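Local coordinates for protein acetyl-CoA acetyltransferase A (PDB 6BJA) that probably catalyses acyl transfer between acyl-CoA thioesters as a thiolase of lipid metabolism with acetyl-CoA C-acetyltransferase activity, and binds coenzyme A, at residues A[60-64]-A[120-125]; A[98-102]-A[359-365]; A[165-169]-A[293-297]; A[286-292]-A[386-391]. The contacts are given in a common frame with arbitrary orientation. Numbering follows the deposited sequence.

Contact 1: residues A[60-64]-A[120-125]; sequences VGNVL and LGSESM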
loop_
_atom_site.group_PDB
_atom_site.type_symbol
_atom_site.label_atom_id
_atom_site.label_comp_id
_atom_site.label_asym_id
_atom_site.label_seq_id
_atom_site.Cartn_x
_atom_site.Cartn_y
_atom_site.Cartn_z
ATOM N N VAL A 60 21.834 -16.583 -14.533
ATOM C CA VAL A 60 20.389 -16.739 -14.411
ATOM C C VAL A 60 19.600 -15.618 -15.038
ATOM O O VAL A 60 19.744 -14.456 -14.658
ATOM C CB VAL A 60 19.947 -16.814 -12.943
ATOM C CG1 VAL A 60 18.436 -17.079 -12.871
ATOM C CG2 VAL A 60 20.717 -17.892 -12.195
ATOM N N GLY A 61 18.727 -15.958 -15.980
ATOM C CA GLY A 61 17.766 -15.005 -16.494
ATOM C C GLY A 61 16.539 -14.859 -15.615
ATOM O O GLY A 61 15.937 -15.848 -15.168
ATOM N N ASN A 62 16.158 -13.611 -15.363
ATOM C CA ASN A 62 15.011 -13.280 -14.527
ATOM C C ASN A 62 14.600 -11.860 -14.823
ATOM O O ASN A 62 15.450 -10.990 -14.906
ATOM C CB ASN A 62 15.351 -13.431 -13.035
ATOM C CG ASN A 62 14.212 -13.015 -12.134
ATOM O OD1 ASN A 62 14.206 -11.911 -11.564
ATOM N ND2 ASN A 62 13.240 -13.903 -11.975
ATOM N N VAL A 63 13.307 -11.637 -15.017
ATOM C CA VAL A 63 12.787 -10.318 -15.344
ATOM C C VAL A 63 12.219 -9.595 -14.116
ATOM O O VAL A 63 12.578 -8.444 -13.854
ATOM C CB VAL A 63 11.709 -10.424 -16.435
ATOM C CG1 VAL A 63 11.185 -9.030 -16.808
ATOM C CG2 VAL A 63 12.272 -11.157 -17.646
ATOM N N LEU A 64 11.317 -10.249 -13.384
ATOM C CA LEU A 64 10.605 -9.601 -12.297
ATOM C C LEU A 64 11.323 -9.921 -10.997
ATOM O O LEU A 64 10.918 -10.788 -10.214
ATOM C CB LEU A 64 9.140 -10.042 -12.282
ATOM C CG LEU A 64 8.435 -9.751 -13.611
ATOM C CD1 LEU A 64 7.152 -10.518 -13.723
ATOM C CD2 LEU A 64 8.199 -8.252 -13.780
ATOM N N LEU A 120 20.668 -20.742 -16.812
ATOM C CA LEU A 120 19.273 -21.039 -16.574
ATOM C C LEU A 120 18.401 -19.795 -16.574
ATOM O O LEU A 120 18.886 -18.664 -16.629
ATOM C CB LEU A 120 19.133 -21.777 -15.233
ATOM C CG LEU A 120 19.536 -21.002 -13.988
ATOM C CD1 LEU A 120 18.490 -21.131 -12.919
ATOM C CD2 LEU A 120 20.904 -21.447 -13.507
ATOM N N GLY A 121 17.103 -20.033 -16.450
ATOM C CA GLY A 121 16.141 -18.972 -16.262
ATOM C C GLY A 121 15.096 -19.452 -15.284
ATOM O O GLY A 121 14.794 -20.644 -15.222
ATOM N N SER A 122 14.553 -18.510 -14.524
ATOM C CA SER A 122 13.512 -18.784 -13.551
ATOM C C SER A 122 12.616 -17.582 -13.404
ATOM O O SER A 122 13.091 -16.449 -13.315
ATOM C CB SER A 122 14.090 -19.125 -12.184
ATOM O OG SER A 122 13.051 -19.588 -11.324
ATOM N N GLU A 123 11.316 -17.822 -13.360
ATOM C CA GLU A 123 10.379 -16.736 -13.187
ATOM C C GLU A 123 9.190 -17.204 -12.391
ATOM O O GLU A 123 8.598 -18.246 -12.697
ATOM C CB GLU A 123 9.921 -16.184 -14.541
ATOM C CG GLU A 123 9.314 -14.792 -14.440
ATOM C CD GLU A 123 10.378 -13.696 -14.347
ATOM O OE1 GLU A 123 11.244 -13.652 -15.252
ATOM O OE2 GLU A 123 10.330 -12.871 -13.402
ATOM N N SER A 124 8.860 -16.448 -11.347
ATOM C CA SER A 124 7.640 -16.672 -10.592
ATOM C C SER A 124 6.765 -15.448 -10.757
ATOM O O SER A 124 6.831 -14.501 -9.962
ATOM C CB SER A 124 7.923 -16.911 -9.122
ATOM O OG SER A 124 6.720 -17.145 -8.407
ATOM N N MET A 125 5.939 -15.461 -11.786
ATOM C CA MET A 125 5.100 -14.314 -12.028
ATOM C C MET A 125 3.999 -14.230 -10.970
ATOM O O MET A 125 3.505 -13.143 -10.657
ATOM C CB MET A 125 4.564 -14.367 -13.451
ATOM C CG MET A 125 5.695 -14.370 -14.464
ATOM S SD MET A 125 5.253 -14.426 -16.219
ATOM C CE MET A 125 4.751 -12.715 -16.558
HETATM O O HOH W 1 10.314 -14.034 -10.936
#
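Leu120 opens the pairing as the parallel neighbour of Val60. Its carbonyl accepts the amide of Gly61 (Gly61 N to Leu120 O, 2.8 Å), while Leu120 CG meets Val60 CG2 at 3.8 Å on one face of the sheet. Gly121 lies opposite Gly61 with their CA atoms 4.3 Å apart, a close approach between two residues without side chains, and Gly121 CA makes a CA-H...O contact with Gly61 O at 3.3 Å. The next amide closes the backbone pattern, Ser122 N donating to Gly61 O at 3.1 Å. From here side chains take over, because 60-64 leaves the strand. Asn62 ND2 donates to Ser122 O at 2.9 Å, and the carboxylate of Glu123 receives two consecutive amides, Val63 N on OE1 (2.9 Å) and Leu64 N on OE2 (2.8 Å), so it bridges two amides of the loop after strand 57-61; OE1 also accepts the amide of Gly358. A water bound to Glu123 OE2 at 2.7 Å also accepts from Ser124 N (2.8 Å) and Asn62 ND2 (3.1 Å). Met125 ends the segment with CG 4.2 Å from Leu64 CD1. In this parallel part of the thiolase sheet, strand 57-61 lies between strands 87-92 and 116-124, and antiparallel strand 257-267 flanks 116-124 on its other side. Helix 33-48 packs on Leu120 and Ser122, Ser122 OG bonding to Ala33 O, whereas helix 147-153 covers Leu64 and Met125.

Contact 2: residues A[98-102]-A[359-365]; sequences SMKAI and ASGARIV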
loop_
_atom_site.group_PDB
_atom_site.type_symbol
_atom_site.label_atom_id
_atom_site.label_comp_id
_atom_site.label_asym_id
_atom_site.label_seq_id
_atom_site.Cartn_x
_atom_site.Cartn_y
_atom_site.Cartn_z
ATOM N N SER A 98 16.978 -15.748 -20.501
ATOM C CA SER A 98 17.762 -16.961 -20.277
ATOM C C SER A 98 18.311 -17.552 -21.555
ATOM O O SER A 98 19.147 -18.454 -21.501
ATOM C CB SER A 98 16.970 -18.010 -19.489
ATOM O OG SER A 98 15.699 -18.330 -20.045
ATOM N N MET A 99 17.875 -17.048 -22.716
ATOM C CA MET A 99 18.645 -17.343 -23.907
ATOM C C MET A 99 19.968 -16.569 -23.852
ATOM O O MET A 99 21.010 -17.103 -24.184
ATOM C CB MET A 99 17.869 -16.998 -25.173
ATOM C CG MET A 99 18.653 -17.284 -26.415
ATOM S SD MET A 99 18.711 -19.025 -26.815
ATOM C CE MET A 99 17.014 -19.347 -27.413
ATOM N N LYS A 100 19.916 -15.312 -23.432
ATOM C CA LYS A 100 21.134 -14.531 -23.230
ATOM C C LYS A 100 22.045 -15.211 -22.211
ATOM O O LYS A 100 23.262 -15.244 -22.376
ATOM C CB LYS A 100 20.772 -13.100 -22.801
ATOM C CG LYS A 100 21.944 -12.214 -22.415
ATOM C CD LYS A 100 22.934 -12.011 -23.547
ATOM C CE LYS A 100 23.915 -10.897 -23.190
ATOM N NZ LYS A 100 24.994 -10.797 -24.191
ATOM N N ALA A 101 21.456 -15.780 -21.166
ATOM C CA ALA A 101 22.248 -16.491 -20.168
ATOM C C ALA A 101 23.034 -17.614 -20.818
ATOM O O ALA A 101 24.225 -17.791 -20.532
ATOM C CB ALA A 101 21.367 -17.029 -19.071
ATOM N N ILE A 102 22.375 -18.396 -21.671
ATOM C CA ILE A 102 23.045 -19.496 -22.351
ATOM C C ILE A 102 24.151 -18.961 -23.277
ATOM O O ILE A 102 25.251 -19.505 -23.316
ATOM C CB ILE A 102 22.051 -20.376 -23.143
ATOM C CG1 ILE A 102 21.125 -21.108 -22.172
ATOM C CG2 ILE A 102 22.788 -21.392 -24.032
ATOM C CD1 ILE A 102 19.931 -21.773 -22.818
ATOM N N ALA A 359 12.346 -17.523 -17.829
ATOM C CA ALA A 359 12.672 -18.914 -18.067
ATOM C C ALA A 359 12.537 -19.339 -19.528
ATOM O O ALA A 359 13.110 -20.358 -19.919
ATOM C CB ALA A 359 11.778 -19.800 -17.226
ATOM N N SER A 360 11.757 -18.611 -20.320
ATOM C CA SER A 360 11.365 -19.160 -21.618
ATOM C C SER A 360 12.512 -19.355 -22.612
ATOM O O SER A 360 12.491 -20.301 -23.397
ATOM C CB SER A 360 10.280 -18.286 -22.245
ATOM O OG SER A 360 9.039 -18.599 -21.648
ATOM N N GLY A 361 13.514 -18.490 -22.571
ATOM C CA GLY A 361 14.672 -18.668 -23.430
ATOM C C GLY A 361 15.339 -20.016 -23.255
ATOM O O GLY A 361 15.536 -20.772 -24.203
ATOM N N ALA A 362 15.668 -20.359 -22.011
ATOM C CA ALA A 362 16.244 -21.672 -21.749
ATOM C C ALA A 362 15.219 -22.797 -21.957
ATOM O O ALA A 362 15.565 -23.894 -22.399
ATOM C CB ALA A 362 16.788 -21.718 -20.352
ATOM N N ARG A 363 13.961 -22.514 -21.660
ATOM C CA ARG A 363 12.921 -23.529 -21.757
ATOM C C ARG A 363 12.806 -23.999 -23.214
ATOM O O ARG A 363 12.721 -25.204 -23.466
ATOM C CB ARG A 363 11.582 -22.995 -21.235
ATOM C CG ARG A 363 10.574 -24.059 -20.771
ATOM C CD ARG A 363 9.871 -24.770 -21.921
ATOM N NE ARG A 363 9.078 -23.832 -22.731
ATOM C CZ ARG A 363 8.652 -24.092 -23.962
ATOM N NH1 ARG A 363 8.974 -25.223 -24.569
ATOM N NH2 ARG A 363 7.922 -23.194 -24.591
ATOM N N ILE A 364 12.832 -23.082 -24.184
ATOM C CA ILE A 364 12.714 -23.544 -25.568
ATOM C C ILE A 364 13.977 -24.250 -26.065
ATOM O O ILE A 364 13.897 -25.157 -26.892
ATOM C CB ILE A 364 12.331 -22.411 -26.554
ATOM C CG1 ILE A 364 13.417 -21.334 -26.696
ATOM C CG2 ILE A 364 10.995 -21.817 -26.127
ATOM C CD1 ILE A 364 13.188 -20.356 -27.904
ATOM N N VAL A 365 15.137 -23.911 -25.519
ATOM C CA VAL A 365 16.345 -24.671 -25.834
ATOM C C VAL A 365 16.244 -26.097 -25.283
ATOM O O VAL A 365 16.610 -27.069 -25.959
ATOM C CB VAL A 365 17.604 -23.986 -25.285
ATOM C CG1 VAL A 365 18.827 -24.873 -25.438
ATOM C CG2 VAL A 365 17.834 -22.645 -25.992
HETATM O O HOH W 2 13.897 -15.979 -21.114
#
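Met99, Ile102 and Val365 form the apolar centre where helices 97-110 and 357-371 cross. Val365 CG2 is touched by both residues of the first helix, Met99 CE at 3.7 Å and Ile102 CD1 at 3.9 Å. Met99 CE also reaches Ile364 CD1 at 4.0 Å, and Ile102 CD1 rests on Ala362 CB at the same separation. The segment axes approach to 7.1 Å at 63°, and this tight crossing depends on Gly361: its CA lies 3.7 Å from Met99 N, and a CB there would clash with that nitrogen. Toward the N-terminal ends of both segments the contact becomes polar. Ser98 fits as a knob among Ala359, Ser360, Gly361 and Ala362, with its OG accepting the amide of Ala362 (Ala362 N to Ser98 OG, 2.8 Å). The same hydroxyl is hydrogen-bonded to Gly358 O, just before the second segment. A water alongside accepts from Ser98 N at 3.1 Å and Gly361 N at 2.9 Å. Ser360 turns away from the crossing, and its OG is hydrogen-bonded to ND1 of His355, a predicted catalytic proton acceptor. Small residues and the Ser98 hydroxyl thus let two core helices from the N- and C-terminal thiolase regions meet almost backbone to backbone, the serine bonding to both Gly358 O and Ala362 N in the first turns of helix 357-371.

Contact 3: residues A[165-169]-A[293-297]; sequences CAEKT and IDFTV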
loop_
_atom_site.group_PDB
_atom_site.type_symbol
_atom_site.label_atom_id
_atom_site.label_comp_id
_atom_site.label_asym_id
_atom_site.label_seq_id
_atom_site.Cartn_x
_atom_site.Cartn_y
_atom_site.Cartn_z
ATOM N N CYS A 165 1.489 -3.741 -29.564
ATOM C CA CYS A 165 2.576 -3.685 -30.527
ATOM C C CYS A 165 2.468 -4.807 -31.558
ATOM O O CYS A 165 2.670 -4.609 -32.746
ATOM C CB CYS A 165 3.923 -3.780 -29.818
ATOM S SG CYS A 165 4.300 -2.353 -28.722
ATOM N N ALA A 166 2.167 -6.001 -31.092
ATOM C CA ALA A 166 2.148 -7.151 -31.987
ATOM C C ALA A 166 1.043 -7.037 -33.048
ATOM O O ALA A 166 1.132 -7.667 -34.107
ATOM C CB ALA A 166 2.004 -8.426 -31.180
ATOM N N GLU A 167 -0.005 -6.276 -32.750
ATOM C CA GLU A 167 -1.056 -6.023 -33.736
ATOM C C GLU A 167 -0.495 -5.353 -34.980
ATOM O O GLU A 167 -1.024 -5.541 -36.082
ATOM C CB GLU A 167 -2.180 -5.159 -33.165
ATOM C CG GLU A 167 -3.073 -5.812 -32.126
ATOM C CD GLU A 167 -4.111 -6.778 -32.707
ATOM O OE1 GLU A 167 -4.048 -7.093 -33.922
ATOM O OE2 GLU A 167 -4.972 -7.210 -31.922
ATOM N N LYS A 168 0.570 -4.565 -34.843
ATOM C CA LYS A 168 1.185 -3.969 -36.023
ATOM C C LYS A 168 1.707 -5.057 -36.971
ATOM O O LYS A 168 1.538 -4.982 -38.202
ATOM C CB LYS A 168 2.323 -3.002 -35.630
ATOM C CG LYS A 168 3.054 -2.430 -36.851
ATOM C CD LYS A 168 4.101 -1.419 -36.480
ATOM C CE LYS A 168 4.743 -0.815 -37.729
ATOM N NZ LYS A 168 5.420 -1.812 -38.603
ATOM N N THR A 169 2.296 -6.098 -36.401
ATOM C CA THR A 169 2.890 -7.172 -37.182
ATOM C C THR A 169 1.758 -7.973 -37.824
ATOM O O THR A 169 1.870 -8.406 -38.967
ATOM C CB THR A 169 3.799 -8.049 -36.306
ATOM O OG1 THR A 169 4.823 -7.197 -35.743
ATOM C CG2 THR A 169 4.429 -9.182 -37.127
ATOM N N ILE A 293 8.254 -1.494 -31.500
ATOM C CA ILE A 293 6.914 -1.902 -31.894
ATOM C C ILE A 293 6.964 -3.150 -32.777
ATOM O O ILE A 293 6.000 -3.917 -32.818
ATOM C CB ILE A 293 6.177 -0.741 -32.610
ATOM C CG1 ILE A 293 4.677 -1.051 -32.684
ATOM C CG2 ILE A 293 6.769 -0.477 -33.971
ATOM C CD1 ILE A 293 3.824 0.173 -33.006
ATOM N N ASP A 294 8.076 -3.340 -33.482
ATOM C CA ASP A 294 8.229 -4.440 -34.445
ATOM C C ASP A 294 8.928 -5.671 -33.858
ATOM O O ASP A 294 9.456 -6.499 -34.596
ATOM C CB ASP A 294 9.038 -3.957 -35.660
ATOM C CG ASP A 294 8.283 -2.940 -36.512
ATOM O OD1 ASP A 294 7.079 -3.161 -36.765
ATOM O OD2 ASP A 294 8.898 -1.910 -36.928
ATOM N N PHE A 295 8.979 -5.762 -32.536
ATOM C CA PHE A 295 9.727 -6.844 -31.873
ATOM C C PHE A 295 9.366 -8.240 -32.394
ATOM O O PHE A 295 10.219 -9.111 -32.447
ATOM C CB PHE A 295 9.526 -6.788 -30.351
ATOM C CG PHE A 295 8.203 -7.292 -29.880
ATOM C CD1 PHE A 295 7.047 -6.572 -30.112
ATOM C CD2 PHE A 295 8.117 -8.480 -29.178
ATOM C CE1 PHE A 295 5.821 -7.035 -29.687
ATOM C CE2 PHE A 295 6.906 -8.937 -28.738
ATOM C CZ PHE A 295 5.749 -8.230 -28.996
ATOM N N THR A 296 8.126 -8.419 -32.832
ATOM C CA THR A 296 7.660 -9.711 -33.283
ATOM C C THR A 296 8.430 -10.222 -34.512
ATOM O O THR A 296 8.489 -11.424 -34.710
ATOM C CB THR A 296 6.140 -9.647 -33.599
ATOM O OG1 THR A 296 5.407 -9.280 -32.419
ATOM C CG2 THR A 296 5.603 -10.993 -34.064
ATOM N N VAL A 297 8.992 -9.340 -35.351
ATOM C CA VAL A 297 9.725 -9.808 -36.532
ATOM C C VAL A 297 11.240 -9.903 -36.341
ATOM O O VAL A 297 11.956 -10.340 -37.246
ATOM C CB VAL A 297 9.435 -8.923 -37.775
ATOM C CG1 VAL A 297 7.926 -8.863 -38.011
ATOM C CG2 VAL A 297 10.046 -7.547 -37.638
HETATM O O HOH W 3 5.653 -6.617 -33.207
HETATM O O HOH W 4 6.037 -5.632 -37.445
#
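A helical segment, 165-169, packs beside the 3-10 turn 293-297 that leads into helix 298-310. The backbones come nearest at Cys165 and Ile293, whose CA atoms are 4.9 Å apart; Ala166 CA faces Thr296 CA at 6.2 Å and Thr169 CA faces Asp294 CA at 6.6 Å. No direct backbone hydrogen bond joins the segments, so side chains and water make the connection. Cys165 CB packs against Ile293 CG1 at 4.0 Å and against Phe295 CE1 at 3.8 Å, where it meets the ring edge. Ala166 CB lies 3.7 Å from Thr296 OG1, and Thr169 CG2 touches Val297 CG1 at 3.6 Å. Lys168 is extended along Ile293 and forms a salt bridge from NZ to Asp294 OD1 at 2.8 Å; Asp172 supplies a second carboxylate for the same ammonium. Two waters flank the Thr169 hydroxyl. One donates to Thr169 OG1 and Ile293 O, 2.7 Å each, and accepts from Thr296 N at 3.1 Å, while the other accepts from Thr169 OG1 at 2.6 Å and donates to Asp294 OD1 at 2.8 Å. Helix 327-337 covers Ala166 and Thr169. Here a helix of the region inserted before strand 257-267 docks on the C-terminal thiolase half beside the active site: the Phe295 side chain is about 4 Å from that of Cys383, a predicted proton acceptor, and about 6 Å from bound coenzyme A.

Contact 4: residues A[286-292]-A[386-391]; sequences AEAGVEP and GGEASA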
loop_
_atom_site.group_PDB
_atom_site.type_symbol
_atom_site.label_atom_id
_atom_site.label_comp_id
_atom_site.label_asym_id
_atom_site.label_seq_id
_atom_site.Cartn_x
_atom_site.Cartn_y
_atom_site.Cartn_z
ATOM N N ALA A 286 23.132 -15.838 -32.682
ATOM C CA ALA A 286 22.984 -14.543 -33.320
ATOM C C ALA A 286 21.979 -13.722 -32.545
ATOM O O ALA A 286 21.103 -14.265 -31.854
ATOM C CB ALA A 286 22.547 -14.707 -34.751
ATOM N N GLU A 287 22.095 -12.401 -32.679
ATOM C CA GLU A 287 21.213 -11.480 -32.002
ATOM C C GLU A 287 20.834 -10.396 -32.994
ATOM O O GLU A 287 21.670 -9.979 -33.788
ATOM C CB GLU A 287 21.893 -10.872 -30.779
ATOM C CG GLU A 287 22.384 -11.911 -29.757
ATOM C CD GLU A 287 23.269 -11.317 -28.666
ATOM O OE1 GLU A 287 24.346 -10.779 -28.994
ATOM O OE2 GLU A 287 22.907 -11.418 -27.479
ATOM N N ALA A 288 19.581 -9.974 -32.951
ATOM C CA ALA A 288 19.077 -8.936 -33.838
ATOM C C ALA A 288 18.273 -7.909 -33.070
ATOM O O ALA A 288 17.785 -8.165 -31.964
ATOM C CB ALA A 288 18.227 -9.548 -34.925
ATOM N N GLY A 289 18.153 -6.723 -33.644
ATOM C CA GLY A 289 17.311 -5.714 -33.051
ATOM C C GLY A 289 16.608 -4.854 -34.085
ATOM O O GLY A 289 17.180 -4.513 -35.122
ATOM N N VAL A 290 15.376 -4.487 -33.753
ATOM C CA VAL A 290 14.534 -3.642 -34.594
ATOM C C VAL A 290 13.799 -2.611 -33.733
ATOM O O VAL A 290 14.023 -2.512 -32.522
ATOM C CB VAL A 290 13.514 -4.501 -35.376
ATOM C CG1 VAL A 290 14.221 -5.514 -36.264
ATOM C CG2 VAL A 290 12.611 -5.206 -34.418
ATOM N N GLU A 291 12.929 -1.816 -34.342
ATOM C CA GLU A 291 12.067 -0.918 -33.583
ATOM C C GLU A 291 11.283 -1.678 -32.516
ATOM O O GLU A 291 10.786 -2.772 -32.781
ATOM C CB GLU A 291 11.085 -0.209 -34.521
ATOM C CG GLU A 291 11.751 0.773 -35.463
ATOM C CD GLU A 291 12.171 2.058 -34.778
ATOM O OE1 GLU A 291 11.603 2.405 -33.723
ATOM O OE2 GLU A 291 13.069 2.729 -35.308
ATOM N N PRO A 292 11.132 -1.098 -31.321
ATOM C CA PRO A 292 10.358 -1.783 -30.276
ATOM C C PRO A 292 8.993 -2.297 -30.741
ATOM O O PRO A 292 8.628 -3.423 -30.410
ATOM C CB PRO A 292 10.229 -0.699 -29.204
ATOM C CG PRO A 292 11.552 -0.023 -29.290
ATOM C CD PRO A 292 11.871 0.059 -30.760
ATOM N N GLY A 386 10.996 -4.523 -26.377
ATOM C CA GLY A 386 12.069 -3.596 -26.687
ATOM C C GLY A 386 12.621 -3.727 -28.088
ATOM O O GLY A 386 13.375 -2.870 -28.552
ATOM N N GLY A 387 12.260 -4.800 -28.777
ATOM C CA GLY A 387 12.617 -4.958 -30.166
ATOM C C GLY A 387 13.783 -5.863 -30.501
ATOM O O GLY A 387 14.328 -5.768 -31.586
ATOM N N GLU A 388 14.170 -6.772 -29.608
ATOM C CA GLU A 388 15.332 -7.600 -29.875
ATOM C C GLU A 388 14.904 -9.051 -30.025
ATOM O O GLU A 388 13.771 -9.421 -29.693
ATOM C CB GLU A 388 16.380 -7.458 -28.772
ATOM C CG GLU A 388 17.111 -6.123 -28.815
ATOM C CD GLU A 388 18.406 -6.160 -28.051
ATOM O OE1 GLU A 388 19.277 -7.032 -28.358
ATOM O OE2 GLU A 388 18.518 -5.315 -27.137
ATOM N N ALA A 389 15.811 -9.840 -30.582
ATOM C CA ALA A 389 15.663 -11.289 -30.579
ATOM C C ALA A 389 17.015 -11.973 -30.557
ATOM O O ALA A 389 18.034 -11.412 -30.995
ATOM C CB ALA A 389 14.856 -11.765 -31.790
ATOM N N SER A 390 17.006 -13.189 -30.015
ATOM C CA SER A 390 18.172 -14.049 -29.904
ATOM C C SER A 390 17.862 -15.378 -30.565
ATOM O O SER A 390 16.713 -15.829 -30.530
ATOM C CB SER A 390 18.547 -14.271 -28.437
ATOM O OG SER A 390 18.684 -13.035 -27.759
ATOM N N ALA A 391 18.862 -15.969 -31.207
ATOM C CA ALA A 391 18.706 -17.302 -31.804
ATOM C C ALA A 391 19.969 -18.118 -31.582
ATOM O O ALA A 391 21.083 -17.570 -31.507
ATOM C CB ALA A 391 18.390 -17.197 -33.281
HETATM O O HOH W 5 20.895 -12.322 -26.373
HETATM O O HOH W 6 8.405 -4.184 -27.593
#
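Ala286 starts a regular antiparallel pairing by exchanging two hydrogen bonds with Ala391, each of 2.9 Å: Ala286 N to Ala391 O and Ala391 N to Ala286 O. Glu287 follows in a non-hydrogen-bonded pair with Ser390, their side chains on the same face; a water 2.5 Å from Glu287 OE2 and 2.7 Å from Ser390 OG links them. Glu287 OE1 meanwhile bonds to Tyr113 of the second subunit. Ala288 repeats the double exchange with Ala389, again 2.9 Å for Ala288 N to Ala389 O and for Ala389 N to Ala288 O. Ala286, Ala288 and Ala389 pack on helix 298-310. Gly289 lies across from Glu388, whose carboxylate forms a salt bridge with Lys93 and bonds to Gln87 and Cys88 of the second subunit. Val290 N makes the last direct backbone bond, 2.7 Å to Gly387 O. Beyond it the chain folds over Gly387, where a CB would run into Val290 O and crowd Pro292 N. Pro292 CG lies 3.5 Å from Gly386 O, and a water bridges Pro292 O and Gly386 N at 2.9 Å each. Gly387, at phi/psi 101/20°, and Glu388 both face Asn384, a G1 beta bulge in the hairpin of strands 377-384 and 388-396. This glycine turn closely follows predicted catalytic Cys383, the start of the C-terminal CxG motif of thiolases.

In the fold
Contacts 1 and 4 lie on the same mixed sheet, in its N- and C-terminal thiolase halves, with centres 19 Å apart and no touch. Contact 2 spans the gap: Ser98 CB lies 3.5 Å from Gly121 CA of contact 1, and Met99 CG lies 3.6 Å from Ser390 CB of contact 4. Contact 3 adjoins contact 4 through Phe295 CB and Gly387 CA, 3.6 Å apart. Two predicted catalytic residues lie close by: His355 has side chains of contacts 1 and 2 within about 6 Å and 3 Å, while Cys383 lies about 4 Å from side chains of contacts 3 and 4. The side chains of Met125 (contact 1) and Phe295 (contact 3) are each about 6 Å from bound coenzyme A.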